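Local atomic coordinates of molybdopterin converting factor, subunit 1 (Pyrococcus furiosus, PDB entry 1VJK), a protein that probably serves as the small, ubiquitin-like sulfur-carrier subunit of molybdopterin synthase in molybdenum cofactor biosynthesis. Residues A37-L42 with V77-E82; A71-Y76 with G86-V91; R21-V26 with E51-E56. All coordinates share one frame; numbering follows the deposited sequence.

Contact 1: residues A37-L42 with V77-E82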
loop_
_atom_site.group_PDB
_atom_site.type_symbol
_atom_site.label_atom_id
_atom_site.label_comp_id
_atom_site.label_asym_id
_atom_site.label_seq_id
_atom_site.Cartn_x
_atom_site.Cartn_y
_atom_site.Cartn_z
ATOM N N ALA A 37 4.760 1.316 -12.656
ATOM C CA ALA A 37 4.128 1.752 -11.424
ATOM C C ALA A 37 5.091 1.811 -10.277
ATOM O O ALA A 37 5.959 0.938 -10.110
ATOM C CB ALA A 37 2.954 0.816 -11.060
ATOM N N ARG A 38 4.895 2.845 -9.461
ATOM C CA ARG A 38 5.682 3.079 -8.266
ATOM C C ARG A 38 4.819 2.923 -7.017
ATOM O O ARG A 38 3.579 2.925 -7.080
ATOM C CB ARG A 38 6.240 4.494 -8.291
ATOM C CG ARG A 38 7.216 4.737 -9.405
ATOM C CD ARG A 38 7.677 6.173 -9.441
ATOM N NE ARG A 38 8.450 6.418 -10.649
ATOM C CZ ARG A 38 9.105 7.542 -10.885
ATOM N NH1 ARG A 38 9.044 8.512 -9.972
ATOM N NH2 ARG A 38 9.785 7.693 -12.013
ATOM N N VAL A 39 5.451 2.835 -5.852
ATOM C CA VAL A 39 4.714 2.784 -4.589
ATOM C C VAL A 39 3.656 3.901 -4.492
ATOM O O VAL A 39 2.493 3.649 -4.105
ATOM C CB VAL A 39 5.685 2.794 -3.390
ATOM C CG1 VAL A 39 4.986 3.119 -2.066
ATOM C CG2 VAL A 39 6.420 1.457 -3.307
ATOM N N ARG A 40 4.019 5.134 -4.874
ATOM C CA ARG A 40 3.038 6.218 -4.788
ATOM C C ARG A 40 1.785 5.956 -5.663
ATOM O O ARG A 40 0.671 6.368 -5.299
ATOM C CB ARG A 40 3.689 7.573 -5.119
ATOM C CG ARG A 40 4.148 7.721 -6.562
ATOM C CD ARG A 40 4.592 9.149 -6.869
ATOM N NE ARG A 40 5.795 9.587 -6.122
ATOM C CZ ARG A 40 5.791 10.397 -5.073
ATOM N NH1 ARG A 40 4.656 10.883 -4.557
ATOM N NH2 ARG A 40 6.965 10.749 -4.536
ATOM N N ASP A 41 1.970 5.282 -6.804
ATOM C CA ASP A 41 0.825 4.977 -7.691
ATOM C C ASP A 41 -0.053 3.946 -7.049
ATOM O O ASP A 41 -1.283 4.031 -7.154
ATOM C CB ASP A 41 1.292 4.488 -9.060
ATOM C CG ASP A 41 2.290 5.442 -9.718
ATOM O OD1 ASP A 41 2.061 6.659 -9.754
ATOM O OD2 ASP A 41 3.327 4.988 -10.239
ATOM N N LEU A 42 0.551 2.985 -6.370
ATOM C CA LEU A 42 -0.234 1.984 -5.645
ATOM C C LEU A 42 -1.052 2.623 -4.517
ATOM O O LEU A 42 -2.244 2.300 -4.361
ATOM C CB LEU A 42 0.693 0.910 -5.082
ATOM C CG LEU A 42 0.026 -0.112 -4.162
ATOM C CD1 LEU A 42 -1.122 -0.896 -4.901
ATOM C CD2 LEU A 42 1.083 -1.050 -3.573
ATOM N N VAL A 77 10.485 1.275 1.927
ATOM C CA VAL A 77 10.996 1.822 0.671
ATOM C C VAL A 77 10.462 3.233 0.442
ATOM O O VAL A 77 9.561 3.706 1.151
ATOM C CB VAL A 77 10.607 0.953 -0.550
ATOM C CG1 VAL A 77 11.234 -0.440 -0.485
ATOM C CG2 VAL A 77 9.096 0.867 -0.660
ATOM N N SER A 78 11.020 3.899 -0.573
ATOM C CA SER A 78 10.572 5.234 -0.915
ATOM C C SER A 78 9.263 5.193 -1.722
ATOM O O SER A 78 8.874 4.144 -2.271
ATOM C CB SER A 78 11.649 5.954 -1.700
ATOM O OG SER A 78 11.558 5.633 -3.053
ATOM N N TRP A 79 8.594 6.338 -1.807
ATOM C CA TRP A 79 7.378 6.401 -2.623
ATOM C C TRP A 79 7.658 6.246 -4.103
ATOM O O TRP A 79 6.772 5.912 -4.867
ATOM C CB TRP A 79 6.605 7.692 -2.397
ATOM C CG TRP A 79 5.793 7.718 -1.111
ATOM C CD1 TRP A 79 5.519 6.656 -0.292
ATOM C CD2 TRP A 79 5.156 8.853 -0.517
ATOM N NE1 TRP A 79 4.744 7.062 0.771
ATOM C CE2 TRP A 79 4.507 8.406 0.660
ATOM C CE3 TRP A 79 5.062 10.209 -0.859
ATOM C CZ2 TRP A 79 3.782 9.268 1.496
ATOM C CZ3 TRP A 79 4.336 11.070 -0.018
ATOM C CH2 TRP A 79 3.711 10.589 1.142
ATOM N N ASP A 80 8.893 6.480 -4.527
ATOM C CA ASP A 80 9.219 6.354 -5.934
ATOM C C ASP A 80 9.832 5.022 -6.300
ATOM O O ASP A 80 10.203 4.796 -7.448
ATOM C CB ASP A 80 10.029 7.552 -6.419
ATOM C CG ASP A 80 9.212 8.788 -6.381
ATOM O OD1 ASP A 80 8.257 8.861 -7.202
ATOM O OD2 ASP A 80 9.394 9.688 -5.523
ATOM N N GLU A 81 9.829 4.095 -5.333
ATOM C CA GLU A 81 10.305 2.739 -5.582
ATOM C C GLU A 81 9.431 2.086 -6.644
ATOM O O GLU A 81 8.192 2.111 -6.534
ATOM C CB GLU A 81 10.260 1.942 -4.277
ATOM C CG GLU A 81 10.746 0.514 -4.400
ATOM C CD GLU A 81 12.258 0.369 -4.375
ATOM O OE1 GLU A 81 12.987 1.381 -4.178
ATOM O OE2 GLU A 81 12.723 -0.779 -4.572
ATOM N N GLU A 82 10.065 1.505 -7.651
ATOM C CA GLU A 82 9.357 0.865 -8.740
ATOM C C GLU A 82 8.881 -0.520 -8.300
ATOM O O GLU A 82 9.664 -1.313 -7.769
ATOM C CB GLU A 82 10.217 0.865 -10.028
ATOM C CG GLU A 82 10.377 2.322 -10.542
ATOM C CD GLU A 82 11.599 2.617 -11.413
ATOM O OE1 GLU A 82 12.139 1.678 -12.040
ATOM O OE2 GLU A 82 12.002 3.826 -11.486
HETATM O O HOH W 1 11.431 5.604 -13.556
#

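Contact 2: residues A71-Y76 with G86-V91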
loop_
_atom_site.group_PDB
_atom_site.type_symbol
_atom_site.label_atom_id
_atom_site.label_comp_id
_atom_site.label_asym_id
_atom_site.label_seq_id
_atom_site.Cartn_x
_atom_site.Cartn_y
_atom_site.Cartn_z
ATOM N N ALA A 71 5.209 -1.639 3.406
ATOM C CA ALA A 71 6.459 -2.340 3.176
ATOM C C ALA A 71 6.306 -3.161 1.932
ATOM O O ALA A 71 5.227 -3.715 1.645
ATOM C CB ALA A 71 6.838 -3.232 4.370
ATOM N N VAL A 72 7.369 -3.234 1.149
ATOM C CA VAL A 72 7.393 -4.045 -0.058
ATOM C C VAL A 72 8.305 -5.233 0.152
ATOM O O VAL A 72 9.515 -5.044 0.392
ATOM C CB VAL A 72 7.869 -3.244 -1.279
ATOM C CG1 VAL A 72 7.920 -4.161 -2.525
ATOM C CG2 VAL A 72 6.950 -2.036 -1.524
ATOM N N ASN A 73 7.752 -6.442 0.069
ATOM C CA ASN A 73 8.485 -7.673 0.387
ATOM C C ASN A 73 9.260 -7.542 1.707
ATOM O O ASN A 73 10.431 -7.953 1.817
ATOM C CB ASN A 73 9.415 -8.045 -0.772
ATOM C CG ASN A 73 8.665 -8.217 -2.053
ATOM O OD1 ASN A 73 7.556 -8.766 -2.047
ATOM N ND2 ASN A 73 9.226 -7.749 -3.145
ATOM N N GLY A 74 8.598 -6.973 2.706
ATOM C CA GLY A 74 9.157 -6.891 4.039
ATOM C C GLY A 74 10.103 -5.738 4.264
ATOM O O GLY A 74 10.734 -5.705 5.320
ATOM N N ARG A 75 10.209 -4.800 3.317
ATOM C CA ARG A 75 11.177 -3.701 3.430
ATOM C C ARG A 75 10.527 -2.336 3.331
ATOM O O ARG A 75 9.616 -2.143 2.519
ATOM C CB ARG A 75 12.244 -3.818 2.337
ATOM C CG ARG A 75 13.071 -5.082 2.355
ATOM C CD ARG A 75 13.870 -5.300 1.065
ATOM N NE ARG A 75 14.928 -4.292 0.898
ATOM C CZ ARG A 75 14.875 -3.240 0.064
ATOM N NH1 ARG A 75 13.818 -3.032 -0.713
ATOM N NH2 ARG A 75 15.893 -2.393 0.008
ATOM N N TYR A 76 10.958 -1.383 4.142
ATOM C CA TYR A 76 10.541 -0.005 3.965
ATOM C C TYR A 76 11.246 0.539 2.730
ATOM O O TYR A 76 12.459 0.283 2.504
ATOM C CB TYR A 76 10.903 0.851 5.198
ATOM C CG TYR A 76 10.141 0.484 6.452
ATOM C CD1 TYR A 76 8.757 0.690 6.542
ATOM C CD2 TYR A 76 10.805 -0.064 7.557
ATOM C CE1 TYR A 76 8.050 0.355 7.693
ATOM C CE2 TYR A 76 10.107 -0.412 8.712
ATOM C CZ TYR A 76 8.733 -0.195 8.778
ATOM O OH TYR A 76 8.040 -0.543 9.928
ATOM N N GLY A 86 4.456 -9.440 -8.862
ATOM C CA GLY A 86 4.521 -10.388 -7.775
ATOM C C GLY A 86 4.924 -9.787 -6.427
ATOM O O GLY A 86 4.895 -10.481 -5.420
ATOM N N ASP A 87 5.256 -8.496 -6.383
ATOM C CA ASP A 87 5.628 -7.892 -5.098
ATOM C C ASP A 87 4.478 -7.995 -4.109
ATOM O O ASP A 87 3.293 -7.912 -4.503
ATOM C CB ASP A 87 5.914 -6.390 -5.261
ATOM C CG ASP A 87 7.309 -6.077 -5.734
ATOM O OD1 ASP A 87 8.218 -6.959 -5.705
ATOM O OD2 ASP A 87 7.601 -4.926 -6.144
ATOM N N VAL A 88 4.811 -8.131 -2.835
ATOM C CA VAL A 88 3.828 -8.177 -1.758
ATOM C C VAL A 88 3.947 -6.901 -0.947
ATOM O O VAL A 88 5.016 -6.576 -0.438
ATOM C CB VAL A 88 4.046 -9.394 -0.836
ATOM C CG1 VAL A 88 3.007 -9.391 0.283
ATOM C CG2 VAL A 88 3.924 -10.703 -1.642
ATOM N N VAL A 89 2.862 -6.146 -0.839
ATOM C CA VAL A 89 2.894 -4.860 -0.165
ATOM C C VAL A 89 2.016 -4.885 1.061
ATOM O O VAL A 89 0.798 -5.088 0.943
ATOM C CB VAL A 89 2.475 -3.720 -1.129
ATOM C CG1 VAL A 89 2.598 -2.376 -0.442
ATOM C CG2 VAL A 89 3.337 -3.725 -2.378
ATOM N N GLY A 90 2.595 -4.686 2.244
ATOM C CA GLY A 90 1.824 -4.614 3.468
ATOM C C GLY A 90 1.381 -3.178 3.705
ATOM O O GLY A 90 2.106 -2.221 3.390
ATOM N N VAL A 91 0.170 -3.053 4.259
ATOM C CA VAL A 91 -0.466 -1.779 4.578
ATOM C C VAL A 91 -0.909 -1.869 6.021
ATOM O O VAL A 91 -1.830 -2.625 6.346
ATOM C CB VAL A 91 -1.672 -1.519 3.638
ATOM C CG1 VAL A 91 -2.395 -0.237 4.028
ATOM C CG2 VAL A 91 -1.193 -1.410 2.185
HETATM O O HOH W 2 5.671 -6.862 2.411
#

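Contact 3: residues R21-V26 with E51-E56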
loop_
_atom_site.group_PDB
_atom_site.type_symbol
_atom_site.label_atom_id
_atom_site.label_comp_id
_atom_site.label_asym_id
_atom_site.label_seq_id
_atom_site.Cartn_x
_atom_site.Cartn_y
_atom_site.Cartn_z
ATOM N N ARG A 21 -7.886 -3.581 7.527
ATOM C CA ARG A 21 -8.694 -4.688 7.005
ATOM C C ARG A 21 -10.157 -4.284 6.933
ATOM O O ARG A 21 -10.861 -4.708 6.004
ATOM C CB ARG A 21 -8.547 -5.927 7.896
ATOM C CG ARG A 21 -7.166 -6.514 7.830
ATOM C CD ARG A 21 -6.933 -7.662 8.790
ATOM N NE ARG A 21 -5.794 -8.473 8.356
ATOM C CZ ARG A 21 -5.480 -9.667 8.850
ATOM N NH1 ARG A 21 -6.224 -10.221 9.806
ATOM N NH2 ARG A 21 -4.427 -10.318 8.366
ATOM N N GLN A 22 -10.647 -3.511 7.912
ATOM C CA GLN A 22 -12.010 -3.026 7.842
ATOM C C GLN A 22 -12.190 -1.943 6.841
ATOM O O GLN A 22 -13.212 -1.915 6.174
ATOM C CB GLN A 22 -12.541 -2.536 9.189
ATOM C CG GLN A 22 -12.977 -3.631 10.134
ATOM C CD GLN A 22 -11.852 -4.545 10.505
ATOM O OE1 GLN A 22 -10.894 -4.129 11.180
ATOM N NE2 GLN A 22 -11.931 -5.799 10.056
ATOM N N LEU A 23 -11.216 -1.035 6.720
ATOM C CA LEU A 23 -11.343 0.022 5.715
ATOM C C LEU A 23 -11.336 -0.533 4.295
ATOM O O LEU A 23 -12.059 -0.037 3.432
ATOM C CB LEU A 23 -10.207 1.039 5.855
ATOM C CG LEU A 23 -10.136 1.898 7.110
ATOM C CD1 LEU A 23 -9.229 3.113 6.800
ATOM C CD2 LEU A 23 -11.504 2.335 7.653
ATOM N N ALA A 24 -10.486 -1.534 4.036
ATOM C CA ALA A 24 -10.433 -2.135 2.710
ATOM C C ALA A 24 -11.583 -3.104 2.465
ATOM O O ALA A 24 -11.917 -3.397 1.308
ATOM C CB ALA A 24 -9.082 -2.858 2.466
ATOM N N GLY A 25 -12.156 -3.637 3.543
ATOM C CA GLY A 25 -13.196 -4.664 3.423
ATOM C C GLY A 25 -12.701 -6.071 3.123
ATOM O O GLY A 25 -13.521 -6.992 2.963
ATOM N N VAL A 26 -11.392 -6.245 2.977
ATOM C CA VAL A 26 -10.721 -7.529 2.711
ATOM C C VAL A 26 -9.398 -7.559 3.444
ATOM O O VAL A 26 -8.805 -6.504 3.756
ATOM C CB VAL A 26 -10.370 -7.762 1.219
ATOM C CG1 VAL A 26 -11.532 -8.220 0.498
ATOM C CG2 VAL A 26 -9.768 -6.496 0.557
ATOM N N GLU A 51 -12.430 4.440 -0.616
ATOM C CA GLU A 51 -12.432 5.878 -0.338
ATOM C C GLU A 51 -12.121 6.234 1.109
ATOM O O GLU A 51 -11.663 7.342 1.370
ATOM C CB GLU A 51 -13.744 6.519 -0.773
ATOM C CG GLU A 51 -14.972 6.032 -0.032
ATOM C CD GLU A 51 -16.253 6.594 -0.608
ATOM O OE1 GLU A 51 -16.165 7.472 -1.488
ATOM O OE2 GLU A 51 -17.341 6.151 -0.172
ATOM N N LYS A 52 -12.342 5.306 2.038
ATOM C CA LYS A 52 -12.033 5.599 3.457
ATOM C C LYS A 52 -10.536 5.815 3.679
ATOM O O LYS A 52 -10.140 6.419 4.686
ATOM C CB LYS A 52 -12.577 4.518 4.386
ATOM C CG LYS A 52 -14.096 4.453 4.391
ATOM C CD LYS A 52 -14.615 3.524 5.472
ATOM C CE LYS A 52 -15.040 2.164 4.899
ATOM N NZ LYS A 52 -16.066 1.461 5.764
ATOM N N PHE A 53 -9.688 5.367 2.739
ATOM C CA PHE A 53 -8.252 5.620 2.850
ATOM C C PHE A 53 -7.838 7.029 2.427
ATOM O O PHE A 53 -6.695 7.440 2.668
ATOM C CB PHE A 53 -7.439 4.622 2.003
ATOM C CG PHE A 53 -7.288 3.263 2.615
ATOM C CD1 PHE A 53 -6.214 2.990 3.458
ATOM C CD2 PHE A 53 -8.177 2.260 2.332
ATOM C CE1 PHE A 53 -6.061 1.718 4.019
ATOM C CE2 PHE A 53 -8.035 0.993 2.876
ATOM C CZ PHE A 53 -6.963 0.722 3.726
ATOM N N LYS A 54 -8.732 7.770 1.779
ATOM C CA LYS A 54 -8.365 9.113 1.310
ATOM C C LYS A 54 -7.962 10.011 2.478
ATOM O O LYS A 54 -7.069 10.857 2.326
ATOM C CB LYS A 54 -9.514 9.751 0.517
ATOM C CG LYS A 54 -9.742 9.097 -0.834
ATOM C CD LYS A 54 -10.777 9.839 -1.663
ATOM C CE LYS A 54 -10.456 9.678 -3.156
ATOM N N GLU A 55 -8.601 9.791 3.629
ATOM C CA GLU A 55 -8.454 10.613 4.838
ATOM C C GLU A 55 -7.295 10.115 5.730
ATOM O O GLU A 55 -6.969 10.742 6.759
ATOM C CB GLU A 55 -9.777 10.590 5.627
ATOM C CG GLU A 55 -11.009 11.217 4.939
ATOM C CD GLU A 55 -11.387 10.618 3.567
ATOM O OE1 GLU A 55 -11.489 9.346 3.413
ATOM O OE2 GLU A 55 -11.605 11.438 2.627
ATOM N N GLU A 56 -6.674 9.006 5.339
ATOM C CA GLU A 56 -5.585 8.411 6.102
ATOM C C GLU A 56 -4.252 8.897 5.559
ATOM O O GLU A 56 -4.006 8.868 4.351
ATOM C CB GLU A 56 -5.649 6.877 6.032
ATOM C CG GLU A 56 -6.975 6.303 6.504
ATOM C CD GLU A 56 -7.128 6.328 8.013
ATOM O OE1 GLU A 56 -6.130 6.574 8.706
ATOM O OE2 GLU A 56 -8.269 6.131 8.512
HETATM O O HOH W 3 -13.296 2.482 1.715
#

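Contact 1: residues A37-L42 with V77-E82
Arg40 holds CG in the crowded position between its backbone N and carbonyl carbon (chi1 67°) and bends again at chi3, which folds its guanidinium back over the type I turn 78-81; Arg38, with CG anti to the carbonyl carbon, runs extended to NE alongside the backbone of Asp80. Both converge on the Asp80 carboxylate. Arg40 grips it side-on, NE to Asp80 OD1 at 2.8 Å and NH2 to Asp80 OD2 at 2.8 Å, both bonds nearly straight. Arg38 NH1 adds a more bent bond to Asp80 OD1 (2.9 Å), its guanidinium almost perpendicular to the carboxylate. Trp79 CB sits over one face of the Arg40 guanidinium, toward its rim. Beneath this network Arg40 N donates to Trp79 O (2.9 Å), on a lone pair, and Val39 N to Glu81 O (2.9 Å), nearly along the C=O axis. Val39 CG2 meets Val77 CG2 at 3.8 Å, both side chains packing on Ile70 and Val72 of strand 69-72. Asp41 OD2 takes the N-H of Arg38, the N-cap residue. The N-H groups of Val39 and Arg40, at the start of helix 39-49, thus go to carbonyls of that turn, and the two arginines would probably keep Asp80 ionised.

Contact 2: residues A71-Y76 with G86-V91
Val88 O is the best-held polar atom, gripped by two donors: Asn73 N at 2.8 Å, nearly straight and almost along the C=O axis, and a water that gives it a hydrogen at 2.9 Å while accepting from Gly74 N. Next to it the Asn73 side chain works with both ends. With CG anti to the carbonyl carbon (chi1 -58°), Asn73 OD1 takes the N-H of Val88 at 2.9 Å, the donor standing above the carbonyl plane. Asn73 ND2 gives a more bent bond to Asp87 OD1 (2.9 Å), coming from well above the carboxylate, whose plane is turned 74° from that of the amide. The other oxygen, Asp87 OD2, accepts from Lys84 N, so the carboxylate ties the loop before strand 88-92 to Asn73. Farther along, Ala71 and Gly90 form an antiparallel hydrogen-bonded pair, Gly90 N to Ala71 O at 2.9 Å and Ala71 N to Gly90 O at 3.2 Å. Between these bonds Val72 and Val89 make a non-hydrogen-bonded pair, their side chains side by side and pointing the same way, CG2 of Val72 to CG2 of Val89 at 4.1 Å; this is the face that helix 39-49 covers, with Val39 on Val72 and Leu42 on Val89. Asn73 and Gly74, both at positive phi, are the corners of a type I' turn from Val72 to Arg75. The Asn73 amide therefore continues the strand pairing where edge strand 69-72 turns away, one main-chain and one side-chain bond replacing a regular pair.

Contact 3: residues R21-V26 with E51-E56
Leu23 reaches out from helix 19-24 with its CB directed at the segment 51-56, and each of its outer carbons finds a different partner. CB lies against the Phe53 ring, 3.7 Å from Phe53 CE2. From there CG stands anti to the carbonyl carbon (chi1 -66°) and the side chain forks. Leu23 CD1 passes over one face of the Phe53 ring and ends against Glu56, tip to tip, 3.6 Å from Glu56 OE2. The second branch, Leu23 CD2, meets the aliphatic part of Lys52, 4.0 Å from Lys52 CD, the two side chains crossing obliquely. Phe53 also meets the next residue of the helix: Ala24 CB is 4.0 Å from Phe53 CE2, and the Ala24 CA lies at the edge of the ring. No direct hydrogen bond joins the segments, but one water does, accepting from Lys52 N at 3.0 Å and giving a hydrogen to Leu23 O at 3.3 Å. An alanine at Leu23 would lose both methyl branches, and with them the cover over the Phe53 face and the contacts to Lys52 and Glu56, which would probably loosen the hold of the helix on this loop. A bend at chi2 helps bring the Glu56 carboxylate against Leu23 CD1, and its OE1 forms a salt bridge to Arg19, on the same helix as Leu23; the nearby Asp67 carboxylate would tend to raise the affinity of this acidic pair for a proton, an effect the arginine is likely to oppose. Phe53, in the 3-10 segment 51-53, also touches Phe58, farther along the same loop, and carries the apolar contact inward: its ring is wedged between helix 19-24 and helix 39-49, where it packs on Ile46 and Lys47, and reaches Val91 of strand 88-92.

From the N terminus, strand 10-16 leads into helix 19-24, whose last turn opens contact 3. The start of helix 39-49 opens contact 1 before residues 51-56 close contact 3, so these two cross. Strand 69-72 opens contact 2, residues 77-82 close contact 1 and strand 88-92 closes contact 2: contacts 1 and 2 cross too, while 3 and 2 follow in series. Contacts 1 and 2 touch where Leu42 meets Val89 and where Val39 and Val77 meet Val72. Contact 3 touches contact 2 where Phe53 meets Val91. Contact 1 fixes the start of helix 39-49 to loop 77-82, contact 2 pairs strands 69-72 and 88-92 of the ubiquitin-like sheet, and contact 3 joins helix 19-24 to loop 51-56.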